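Local coordinates for protein sesquisabinene B synthase 2 (Santalum album, PDB 6A2A) that probably converts farnesyl diphosphate into the sesquiterpene sesquisabinene B, as a magnesium- or manganese-dependent plant terpene synthase, at residues Tyr41-Gln45 with Ser264-Val268. Residues are numbered along the deposited sequence; the frame is centred on the assembly and turned at random.
Sequences YEFLQ and SRWWV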
loop_
_atom_site.group_PDB
_atom_site.type_symbol
_atom_site.label_atom_id
_atom_site.label_comp_id
_atom_site.label_asym_id
_atom_site.label_seq_id
_atom_site.Cartn_x
_atom_site.Cartn_y
_atom_site.Cartn_z
ATOM N N TYR A 41 1.009 -10.803 -12.221
ATOM C CA TYR A 41 1.416 -9.736 -11.323
ATOM C C TYR A 41 2.878 -9.686 -10.855
ATOM O O TYR A 41 3.377 -8.617 -10.601
ATOM C CB TYR A 41 0.483 -9.610 -10.150
ATOM C CG TYR A 41 -0.962 -9.389 -10.539
ATOM C CD1 TYR A 41 -1.330 -8.350 -11.342
ATOM C CD2 TYR A 41 -1.944 -10.214 -10.081
ATOM C CE1 TYR A 41 -2.617 -8.150 -11.687
ATOM C CE2 TYR A 41 -3.225 -10.024 -10.431
ATOM C CZ TYR A 41 -3.561 -8.990 -11.237
ATOM O OH TYR A 41 -4.850 -8.834 -11.554
ATOM N N GLU A 42 3.538 -10.834 -10.735
ATOM C CA GLU A 42 4.948 -10.852 -10.287
ATOM C C GLU A 42 5.797 -10.294 -11.431
ATOM O O GLU A 42 6.791 -9.603 -11.207
ATOM C CB GLU A 42 5.376 -12.262 -9.816
ATOM C CG GLU A 42 5.998 -13.163 -10.889
ATOM C CD GLU A 42 6.802 -14.382 -10.425
ATOM O OE1 GLU A 42 6.448 -15.531 -10.821
ATOM O OE2 GLU A 42 7.812 -14.189 -9.706
ATOM N N PHE A 43 5.398 -10.582 -12.669
ATOM C CA PHE A 43 6.077 -9.983 -13.789
ATOM C C PHE A 43 5.983 -8.448 -13.708
ATOM O O PHE A 43 6.982 -7.709 -13.913
ATOM C CB PHE A 43 5.493 -10.482 -15.096
ATOM C CG PHE A 43 6.105 -9.788 -16.269
ATOM C CD1 PHE A 43 7.404 -10.080 -16.643
ATOM C CD2 PHE A 43 5.423 -8.790 -16.943
ATOM C CE1 PHE A 43 7.996 -9.428 -17.716
ATOM C CE2 PHE A 43 6.026 -8.119 -17.996
ATOM C CZ PHE A 43 7.311 -8.437 -18.382
ATOM N N LEU A 44 4.802 -7.964 -13.366
ATOM C CA LEU A 44 4.536 -6.527 -13.462
ATOM C C LEU A 44 5.355 -5.809 -12.384
ATOM O O LEU A 44 5.848 -4.695 -12.575
ATOM C CB LEU A 44 3.028 -6.283 -13.304
ATOM C CG LEU A 44 2.198 -6.638 -14.541
ATOM C CD1 LEU A 44 0.734 -6.307 -14.369
ATOM C CD2 LEU A 44 2.742 -5.976 -15.796
ATOM N N GLN A 45 5.500 -6.502 -11.267
ATOM C CA GLN A 45 6.295 -6.056 -10.162
ATOM C C GLN A 45 7.787 -6.133 -10.520
ATOM O O GLN A 45 8.569 -5.335 -10.026
ATOM C CB GLN A 45 5.908 -6.868 -8.930
ATOM C CG GLN A 45 4.500 -6.555 -8.447
ATOM C CD GLN A 45 3.857 -7.696 -7.712
ATOM O OE1 GLN A 45 4.511 -8.662 -7.345
ATOM N NE2 GLN A 45 2.559 -7.602 -7.488
ATOM N N SER A 264 -0.438 -3.252 -8.503
ATOM C CA SER A 264 -0.557 -4.718 -8.561
ATOM C C SER A 264 -0.511 -5.272 -7.151
ATOM O O SER A 264 -1.331 -6.134 -6.754
ATOM C CB SER A 264 0.545 -5.326 -9.388
ATOM O OG SER A 264 0.323 -5.050 -10.747
ATOM N N ARG A 265 0.461 -4.777 -6.366
ATOM C CA ARG A 265 0.538 -5.236 -4.965
ATOM C C ARG A 265 -0.741 -4.871 -4.202
ATOM O O ARG A 265 -1.267 -5.701 -3.448
ATOM C CB ARG A 265 1.808 -4.698 -4.297
ATOM C CG ARG A 265 3.070 -5.373 -4.811
ATOM C CD ARG A 265 4.342 -5.000 -4.068
ATOM N NE ARG A 265 4.753 -3.633 -4.349
ATOM C CZ ARG A 265 5.542 -3.283 -5.357
ATOM N NH1 ARG A 265 6.080 -4.208 -6.132
ATOM N NH2 ARG A 265 5.772 -2.008 -5.604
ATOM N N TRP A 266 -1.270 -3.664 -4.373
ATOM C CA TRP A 266 -2.514 -3.248 -3.766
ATOM C C TRP A 266 -3.647 -4.211 -4.184
ATOM O O TRP A 266 -4.455 -4.614 -3.345
ATOM C CB TRP A 266 -2.862 -1.804 -4.163
ATOM C CG TRP A 266 -4.274 -1.413 -3.868
ATOM C CD1 TRP A 266 -4.807 -1.082 -2.653
ATOM C CD2 TRP A 266 -5.353 -1.300 -4.828
ATOM N NE1 TRP A 266 -6.142 -0.811 -2.773
ATOM C CE2 TRP A 266 -6.504 -0.918 -4.106
ATOM C CE3 TRP A 266 -5.445 -1.493 -6.211
ATOM C CZ2 TRP A 266 -7.746 -0.731 -4.713
ATOM C CZ3 TRP A 266 -6.681 -1.288 -6.808
ATOM C CH2 TRP A 266 -7.796 -0.882 -6.077
ATOM N N TRP A 267 -3.753 -4.403 -5.489
ATOM C CA TRP A 267 -4.853 -5.239 -6.070
ATOM C C TRP A 267 -4.793 -6.660 -5.521
ATOM O O TRP A 267 -5.796 -7.163 -5.060
ATOM C CB TRP A 267 -4.762 -5.186 -7.581
ATOM C CG TRP A 267 -5.871 -5.862 -8.327
ATOM C CD1 TRP A 267 -5.754 -6.921 -9.164
ATOM C CD2 TRP A 267 -7.255 -5.472 -8.354
ATOM N NE1 TRP A 267 -6.967 -7.211 -9.721
ATOM C CE2 TRP A 267 -7.912 -6.364 -9.230
ATOM C CE3 TRP A 267 -7.982 -4.469 -7.723
ATOM C CZ2 TRP A 267 -9.260 -6.242 -9.540
ATOM C CZ3 TRP A 267 -9.328 -4.340 -8.030
ATOM C CH2 TRP A 267 -9.962 -5.224 -8.930
ATOM N N VAL A 268 -3.620 -7.283 -5.528
ATOM C CA VAL A 268 -3.518 -8.620 -4.971
ATOM C C VAL A 268 -3.876 -8.571 -3.466
ATOM O O VAL A 268 -4.519 -9.514 -2.930
ATOM C CB VAL A 268 -2.112 -9.197 -5.272
ATOM C CG1 VAL A 268 -1.855 -10.469 -4.476
ATOM C CG2 VAL A 268 -1.948 -9.456 -6.769
#
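Tyr41 lays its ring across one flank of the segment 264-268, over Ser264, Trp267 and Val268. Ring atom CD2 of Tyr41 lies 3.4 Å from CG2 of Val268. At the opposite edge of the ring, CD1 of Tyr41 is 3.7 Å from OG of Ser264. At the far end, OH of Tyr41 meets the edge of the Trp267 indole, 3.2 Å from CD1 of Trp267. The Tyr41 ring and the five-membered ring of Trp267 are inclined at 74°, with centroids 5.6 Å apart. The three partners follow a helical spacing of i, i+3 and i+4, so all can reach the same ring. Ser264, with its small side chain, sits at the closest approach of the backbones: CA of Tyr41 and CA of Ser264 are 6.1 Å apart. The Ser264 hydroxyl is hydrogen-bonded to O of Ile260, one turn back in its own helix.

One turn after Tyr41, Gln45 lies against Ser264 and Arg265. NE2 of Gln45 is 3.5 Å from CG of Arg265 and 3.6 Å from CB of Ser264, both van der Waals contacts.

The two helical segments run roughly antiparallel, at 151°, with axes 10.2 Å apart. The contact joins the start of helix 41-50 to the C-terminal end of the long helix 239-270. Leu44 also packs on helix 546-558, and Trp267 on helices 281-292 and 299-321. Helix 299-321 carries the Mg(2+) ligands Asp316 and Asp320 of the class I DDxxD motif; the side chains of Trp267 and Asp316 are about 11 Å apart, so the contact lies near the metal site without being part of it.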